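Local coordinates for protein split-soret cytochrome C (Desulfovibrio desulfuricans, PDB 1H21) that is a dimeric cytochrome c that holds two hemes and probably one [2Fe-2S] cluster per subunit and may take part in sulfate reduction, at residues A94-F99 and A183-T188; F17-H22 and S51-M56; F113-Y116 and K120-I123. All coordinates share one frame; numbering follows the deposited sequence.

Contact 1: residues A94-F99 and A183-T188; sequences ATFSLF and AEIINT
Phe-96 and Ile-186 meet in the buried packing of two helices, 87-99 and 165-192, within the helical, strand-free body of the subunit. The short segments run almost parallel, their N-to-C directions 20° apart, but their axes come no closer than 11.3 Å. At that separation the backbones stay well apart and long side chains have to span the gap. Phe-96 has CG placed anti to the carbonyl carbon (chi1 -55°); the ring then reaches across to helix 165-192, although the bond to CB does not aim there. Ile-186 answers with its ethyl branch, and one side of the ring takes most of the contact: CE1 of Phe-96 lies 3.4 Å from CG1 of Ile-186 and 3.7 Å from its CD1. The approach is oblique to the ring plane. The same CD1 of Ile-186 comes to 3.9 Å from OG1 of Thr-95, whose side chain lies at about a right angle to it. This is van der Waals packing against a methyl; the hydroxyl of Thr-95 has its polar partner in Ala-92 O of its own helix. No hydrogen bond joins the two segments. Helix 44-60 closes one flank, where Ile-52 touches both Thr-95 and Ile-186, while Val-105 and Met-108 of helix 102-118 pack on Phe-96. A looser touch completes the contact where Phe-96 CZ lies 4.4 Å from CG2 of Ile-185.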
# COMPACT_ATOMS: atom_id res chain seq x y z
N ALA A 94 1.28 -8.05 -5.13
CA ALA A 94 2.54 -8.38 -4.49
C ALA A 94 3.06 -9.72 -4.95
O ALA A 94 4.28 -9.91 -5.05
CB ALA A 94 2.40 -8.38 -2.98
N THR A 95 2.13 -10.64 -5.20
CA THR A 95 2.48 -11.99 -5.64
C THR A 95 3.24 -11.95 -6.97
O THR A 95 4.17 -12.72 -7.19
CB THR A 95 1.23 -12.92 -5.79
OG1 THR A 95 0.42 -12.48 -6.88
CG2 THR A 95 0.39 -12.89 -4.55
N PHE A 96 2.90 -10.99 -7.83
CA PHE A 96 3.55 -10.88 -9.12
C PHE A 96 5.05 -10.66 -8.97
O PHE A 96 5.85 -11.10 -9.82
CB PHE A 96 2.99 -9.71 -9.95
CG PHE A 96 1.51 -9.75 -10.13
CD1 PHE A 96 0.76 -10.87 -9.76
CD2 PHE A 96 0.86 -8.65 -10.69
CE1 PHE A 96 -0.60 -10.91 -9.95
CE2 PHE A 96 -0.51 -8.67 -10.89
CZ PHE A 96 -1.25 -9.80 -10.52
N SER A 97 5.43 -10.01 -7.87
CA SER A 97 6.84 -9.73 -7.66
C SER A 97 7.64 -10.90 -7.15
O SER A 97 8.87 -10.80 -7.01
CB SER A 97 7.03 -8.47 -6.84
OG SER A 97 6.68 -7.33 -7.63
N LEU A 98 6.96 -12.03 -6.93
CA LEU A 98 7.61 -13.26 -6.50
C LEU A 98 8.14 -14.01 -7.73
O LEU A 98 9.06 -14.85 -7.63
CB LEU A 98 6.62 -14.15 -5.78
CG LEU A 98 6.18 -13.58 -4.44
CD1 LEU A 98 5.09 -14.46 -3.86
CD2 LEU A 98 7.38 -13.46 -3.46
N PHE A 99 7.59 -13.66 -8.89
CA PHE A 99 7.94 -14.30 -10.14
C PHE A 99 8.57 -13.38 -11.19
O PHE A 99 9.50 -13.80 -11.91
CB PHE A 99 6.70 -14.98 -10.71
CG PHE A 99 5.88 -15.71 -9.69
CD1 PHE A 99 4.70 -15.15 -9.20
CD2 PHE A 99 6.29 -16.94 -9.19
CE1 PHE A 99 3.94 -15.80 -8.21
CE2 PHE A 99 5.54 -17.61 -8.20
CZ PHE A 99 4.35 -17.03 -7.72
N ALA A 183 -5.77 -13.66 -10.59
CA ALA A 183 -5.53 -15.03 -11.02
C ALA A 183 -5.55 -15.06 -12.55
O ALA A 183 -4.59 -15.52 -13.16
CB ALA A 183 -6.58 -15.97 -10.44
N GLU A 184 -6.58 -14.48 -13.16
CA GLU A 184 -6.65 -14.46 -14.62
C GLU A 184 -5.45 -13.79 -15.25
O GLU A 184 -4.93 -14.24 -16.26
CB GLU A 184 -7.91 -13.77 -15.08
CG GLU A 184 -9.18 -14.45 -14.65
CD GLU A 184 -10.38 -13.92 -15.40
OE1 GLU A 184 -10.36 -12.74 -15.82
OE2 GLU A 184 -11.35 -14.69 -15.59
N ILE A 185 -5.01 -12.70 -14.65
CA ILE A 185 -3.85 -11.97 -15.14
C ILE A 185 -2.60 -12.85 -15.04
O ILE A 185 -1.77 -12.89 -15.97
CB ILE A 185 -3.65 -10.67 -14.33
CG1 ILE A 185 -4.83 -9.73 -14.56
CG2 ILE A 185 -2.36 -9.97 -14.74
CD1 ILE A 185 -4.86 -8.55 -13.62
N ILE A 186 -2.44 -13.54 -13.92
CA ILE A 186 -1.27 -14.39 -13.75
C ILE A 186 -1.27 -15.44 -14.87
O ILE A 186 -0.27 -15.58 -15.59
CB ILE A 186 -1.23 -15.08 -12.37
CG1 ILE A 186 -0.79 -14.07 -11.29
CG2 ILE A 186 -0.28 -16.30 -12.40
CD1 ILE A 186 -1.07 -14.53 -9.86
N ASN A 187 -2.41 -16.11 -15.05
CA ASN A 187 -2.55 -17.12 -16.09
C ASN A 187 -2.16 -16.55 -17.44
O ASN A 187 -1.28 -17.09 -18.13
CB ASN A 187 -4.00 -17.62 -16.17
CG ASN A 187 -4.35 -18.54 -15.02
OD1 ASN A 187 -3.48 -19.07 -14.32
ND2 ASN A 187 -5.65 -18.74 -14.83
N THR A 188 -2.75 -15.42 -17.80
CA THR A 188 -2.44 -14.80 -19.07
C THR A 188 -0.95 -14.45 -19.19
O THR A 188 -0.37 -14.59 -20.26
CB THR A 188 -3.37 -13.58 -19.30
OG1 THR A 188 -4.73 -14.02 -19.17
CG2 THR A 188 -3.18 -12.95 -20.68

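Contact 2: residues F17-H22 and S51-M56; sequences FGWKPH and SIVGLM
A chi1 of -71° turns CG of Met-56 anti to its carbonyl carbon, and the chain then runs extended beyond CG, carrying SD and CE out of helix 44-60 to His-22 in the loop before helix 26-38. His-22 has a similar first torsion (-65°), and its imidazole meets the thioether at the ring edge. The evidence for a Met-aromatic contact is that SD of Met-56 stands 5.1 Å from the ring centroid of His-22 and 89° off the ring normal, essentially in the ring plane. The nearest ring atom is CD2 of His-22, 4.0 Å from SD of Met-56. The methyl group turns instead to the main chain, with CE of Met-56 lying 3.3 Å from O of His-22. A second touch lies one helical turn earlier, where CG1 of Val-53 approaches the indole edge in plane, 3.7 Å from CZ3 of Trp-19. Neighbouring aromatics complete the setting: Tyr-60 stacks on His-22, and Tyr-64 meets Trp-19 edge-to-face. Trp-19 also packs on Pro-68 of the second subunit. No hydrogen bond crosses between 17-22 and 51-56, and this irregular loop meets the helix through sulfur, methyl and ring-edge contacts, so the attachment probably rests on dispersion, with at most a weak polar component between sulfur and ring edge.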
# COMPACT_ATOMS: atom_id res chain seq x y z
N PHE A 17 12.92 -12.77 -7.94
CA PHE A 17 11.91 -13.18 -8.92
C PHE A 17 12.19 -14.60 -9.44
O PHE A 17 11.79 -14.95 -10.54
CB PHE A 17 11.85 -12.18 -10.10
CG PHE A 17 12.01 -10.73 -9.68
CD1 PHE A 17 12.95 -9.91 -10.29
CD2 PHE A 17 11.27 -10.20 -8.63
CE1 PHE A 17 13.16 -8.59 -9.87
CE2 PHE A 17 11.48 -8.88 -8.20
CZ PHE A 17 12.44 -8.08 -8.83
N GLY A 18 12.82 -15.42 -8.61
CA GLY A 18 13.16 -16.76 -9.02
C GLY A 18 12.17 -17.88 -8.74
O GLY A 18 12.51 -19.04 -8.91
N TRP A 19 10.98 -17.57 -8.25
CA TRP A 19 10.00 -18.61 -7.99
C TRP A 19 9.38 -19.05 -9.34
O TRP A 19 9.34 -18.26 -10.30
CB TRP A 19 8.91 -18.07 -7.06
CG TRP A 19 9.33 -17.90 -5.62
CD1 TRP A 19 10.61 -17.94 -5.12
CD2 TRP A 19 8.46 -17.80 -4.48
NE1 TRP A 19 10.58 -17.89 -3.74
CE2 TRP A 19 9.27 -17.81 -3.32
CE3 TRP A 19 7.07 -17.72 -4.32
CZ2 TRP A 19 8.74 -17.75 -2.02
CZ3 TRP A 19 6.54 -17.65 -3.02
CH2 TRP A 19 7.38 -17.67 -1.90
N LYS A 20 8.89 -20.29 -9.40
CA LYS A 20 8.26 -20.82 -10.61
C LYS A 20 6.75 -20.56 -10.57
O LYS A 20 6.05 -20.99 -9.65
CB LYS A 20 8.55 -22.33 -10.77
CG LYS A 20 7.73 -23.06 -11.85
CD LYS A 20 8.50 -24.22 -12.48
CE LYS A 20 9.64 -23.67 -13.35
NZ LYS A 20 10.31 -24.68 -14.23
N PRO A 21 6.24 -19.77 -11.53
CA PRO A 21 4.80 -19.50 -11.52
C PRO A 21 4.03 -20.77 -11.92
O PRO A 21 4.57 -21.64 -12.60
CB PRO A 21 4.65 -18.39 -12.56
CG PRO A 21 5.79 -18.66 -13.51
CD PRO A 21 6.92 -19.00 -12.58
N HIS A 22 2.80 -20.91 -11.42
CA HIS A 22 1.97 -22.06 -11.74
C HIS A 22 0.61 -21.48 -12.09
O HIS A 22 0.19 -20.52 -11.48
CB HIS A 22 1.80 -22.96 -10.51
CG HIS A 22 3.06 -23.61 -10.03
ND1 HIS A 22 3.59 -24.74 -10.62
CD2 HIS A 22 3.88 -23.32 -9.00
CE1 HIS A 22 4.68 -25.11 -9.97
NE2 HIS A 22 4.88 -24.26 -8.98
N SER A 51 -4.77 -16.75 -1.40
CA SER A 51 -5.44 -17.46 -2.48
C SER A 51 -4.52 -17.69 -3.68
O SER A 51 -4.79 -18.54 -4.52
CB SER A 51 -6.73 -16.74 -2.90
OG SER A 51 -6.47 -15.58 -3.66
N ILE A 52 -3.40 -16.99 -3.72
CA ILE A 52 -2.47 -17.14 -4.83
C ILE A 52 -1.24 -17.94 -4.45
O ILE A 52 -1.00 -19.03 -4.98
CB ILE A 52 -2.09 -15.76 -5.41
CG1 ILE A 52 -3.29 -15.20 -6.20
CG2 ILE A 52 -0.82 -15.84 -6.23
CD1 ILE A 52 -3.05 -13.88 -6.86
N VAL A 53 -0.47 -17.43 -3.50
CA VAL A 53 0.75 -18.10 -3.05
C VAL A 53 0.42 -19.19 -2.05
O VAL A 53 1.13 -20.19 -1.95
CB VAL A 53 1.73 -17.08 -2.44
CG1 VAL A 53 2.98 -17.76 -1.93
CG2 VAL A 53 2.07 -16.01 -3.48
N GLY A 54 -0.68 -19.01 -1.32
CA GLY A 54 -1.09 -19.99 -0.34
C GLY A 54 -1.55 -21.27 -1.03
O GLY A 54 -1.22 -22.38 -0.59
N LEU A 55 -2.33 -21.12 -2.10
CA LEU A 55 -2.80 -22.29 -2.84
C LEU A 55 -1.65 -22.95 -3.60
O LEU A 55 -1.64 -24.17 -3.74
CB LEU A 55 -3.95 -21.93 -3.78
CG LEU A 55 -5.23 -21.49 -3.07
CD1 LEU A 55 -6.32 -21.46 -4.09
CD2 LEU A 55 -5.59 -22.45 -1.94
N MET A 56 -0.69 -22.17 -4.08
CA MET A 56 0.47 -22.76 -4.75
C MET A 56 1.27 -23.57 -3.72
O MET A 56 1.90 -24.58 -4.05
CB MET A 56 1.38 -21.68 -5.37
CG MET A 56 0.80 -21.00 -6.58
SD MET A 56 2.08 -20.12 -7.44
CE MET A 56 1.09 -19.11 -8.59

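Contact 3: residues F113-Y116 and K120-I123; sequences FRWY and KLPI
Leu-121 faces Trp-115 and Tyr-116 across the turn that ends helix 102-118, and its side chain can be traced from the backbone outward. The bond to CB already aims at the helix, though CB and CG stay beyond close packing distance of both rings. With chi1 at -52°, CG stands beside the backbone N and the two methyl groups part, each meeting a different aromatic residue. CD1 of Leu-121 goes to the phenol, reaching 3.7 Å from CD1 of Tyr-116 and 3.8 Å from CE1 of Tyr-116. CD2 of Leu-121 takes the indole, 3.8 Å from CZ2 of Trp-115 and 4.0 Å from CH2 of Trp-115. Both approaches are oblique, and the near-equal distances place CD1 by the CD1-CE1 bond of Tyr-116 and CD2 by the CZ2-CH2 bond of Trp-115. On the helix side, Trp-115 and Tyr-116 both hold CG anti to the backbone N (chi1 162° and -175°), which brings the two consecutive rings to different methyls of Leu-121, each crossing it obliquely. No hydrogen bond crosses the contact. The phenol OH of Tyr-116 is hydrogen-bonded to Ser-150 OG. The indole of Trp-115 receives Lys-181 in a cation-pi contact. Leu-174 of helix 165-192 touches both Tyr-116 and Leu-121, closing the apolar cluster, while backbone hydrogen bonds to Ser-140 hold Leu-121 and a cis peptide follows it before Pro-122. The side chain of Tyr-116 lies about 4 Å from that of Cys-86, an inferred ligand of the [2Fe-2S] cluster. The arrangement is a helix C-terminus with the following loop folded back over its last aromatic residues, a position consistent with a second shell of the probable iron-sulfur site.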
# COMPACT_ATOMS: atom_id res chain seq x y z
N PHE A 113 -5.29 -2.83 -11.53
CA PHE A 113 -5.72 -1.54 -10.96
C PHE A 113 -6.74 -0.75 -11.80
O PHE A 113 -7.72 -0.25 -11.25
CB PHE A 113 -4.50 -0.67 -10.62
CG PHE A 113 -3.74 -1.13 -9.39
CD1 PHE A 113 -3.92 -2.41 -8.87
CD2 PHE A 113 -2.83 -0.29 -8.78
CE1 PHE A 113 -3.21 -2.84 -7.75
CE2 PHE A 113 -2.11 -0.71 -7.66
CZ PHE A 113 -2.31 -1.99 -7.14
N ARG A 114 -6.53 -0.62 -13.12
CA ARG A 114 -7.48 0.09 -14.00
C ARG A 114 -8.82 -0.64 -14.02
O ARG A 114 -9.89 -0.02 -14.03
CB ARG A 114 -6.92 0.20 -15.41
CG ARG A 114 -5.75 1.14 -15.52
CD ARG A 114 -5.09 1.12 -16.87
NE ARG A 114 -3.85 1.89 -16.84
CZ ARG A 114 -2.88 1.84 -17.76
NH1 ARG A 114 -2.98 1.04 -18.82
NH2 ARG A 114 -1.82 2.62 -17.62
N TRP A 115 -8.76 -1.97 -13.96
CA TRP A 115 -9.96 -2.78 -13.97
C TRP A 115 -10.76 -2.45 -12.73
O TRP A 115 -11.97 -2.20 -12.82
CB TRP A 115 -9.57 -4.26 -13.98
CG TRP A 115 -10.67 -5.21 -13.56
CD1 TRP A 115 -11.71 -5.66 -14.33
CD2 TRP A 115 -10.85 -5.78 -12.25
NE1 TRP A 115 -12.53 -6.48 -13.58
CE2 TRP A 115 -12.03 -6.56 -12.30
CE3 TRP A 115 -10.14 -5.69 -11.05
CZ2 TRP A 115 -12.50 -7.26 -11.19
CZ3 TRP A 115 -10.62 -6.38 -9.95
CH2 TRP A 115 -11.79 -7.15 -10.03
N TYR A 116 -10.08 -2.42 -11.58
CA TYR A 116 -10.71 -2.12 -10.30
C TYR A 116 -11.41 -0.77 -10.29
O TYR A 116 -12.55 -0.67 -9.83
CB TYR A 116 -9.71 -2.20 -9.15
CG TYR A 116 -10.36 -2.03 -7.80
CD1 TYR A 116 -10.89 -3.12 -7.11
CD2 TYR A 116 -10.47 -0.77 -7.21
CE1 TYR A 116 -11.52 -2.96 -5.89
CE2 TYR A 116 -11.09 -0.60 -5.99
CZ TYR A 116 -11.62 -1.69 -5.33
OH TYR A 116 -12.27 -1.52 -4.12
N LYS A 120 -17.91 -2.36 -11.89
CA LYS A 120 -18.91 -2.25 -10.83
C LYS A 120 -18.74 -3.53 -10.04
O LYS A 120 -18.87 -4.62 -10.59
CB LYS A 120 -20.32 -2.20 -11.39
CG LYS A 120 -20.61 -0.98 -12.23
CD LYS A 120 -22.09 -0.79 -12.33
CE LYS A 120 -22.41 0.38 -13.21
NZ LYS A 120 -23.80 0.86 -12.97
N LEU A 121 -18.40 -3.38 -8.77
CA LEU A 121 -18.15 -4.51 -7.87
C LEU A 121 -18.97 -4.32 -6.57
O LEU A 121 -19.52 -3.24 -6.32
CB LEU A 121 -16.65 -4.58 -7.54
CG LEU A 121 -15.66 -4.58 -8.71
CD1 LEU A 121 -14.30 -4.11 -8.25
CD2 LEU A 121 -15.58 -5.96 -9.35
N PRO A 122 -19.14 -5.40 -5.78
CA PRO A 122 -18.62 -6.76 -6.01
C PRO A 122 -19.44 -7.53 -7.04
O PRO A 122 -20.56 -7.15 -7.40
CB PRO A 122 -18.78 -7.39 -4.64
CG PRO A 122 -20.07 -6.80 -4.18
CD PRO A 122 -19.84 -5.34 -4.49
N ILE A 123 -18.86 -8.61 -7.52
CA ILE A 123 -19.48 -9.49 -8.49
C ILE A 123 -19.66 -10.84 -7.78
O ILE A 123 -20.72 -11.47 -7.86
CB ILE A 123 -18.57 -9.62 -9.73
CG1 ILE A 123 -18.57 -8.30 -10.50
CG2 ILE A 123 -18.99 -10.78 -10.60
CD1 ILE A 123 -17.58 -8.25 -11.69

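In the fold
Contacts 1 and 3 are buried, whereas contact 2 is only partly so and lies farthest from the chain's centre. Contacts 1 and 2 are neighbours, their centres about 8 Å apart: CD1 of Leu-98 touches CG2 of Val-53 at 3.4 Å, joining helix 87-99 to helix 44-60. Contact 3 sits about 17 Å from contact 1 and about 23 Å from contact 2, centre to centre, nested along the chain inside the loop that contact 1 closes. Helix 165-192 supplies half of contact 1 and touches residues of the other two. The chemistry shifts with place: mainly apolar helix packing in contact 1, sulfur and ring edges in contact 2, and a branched aliphatic group between aromatics in contact 3.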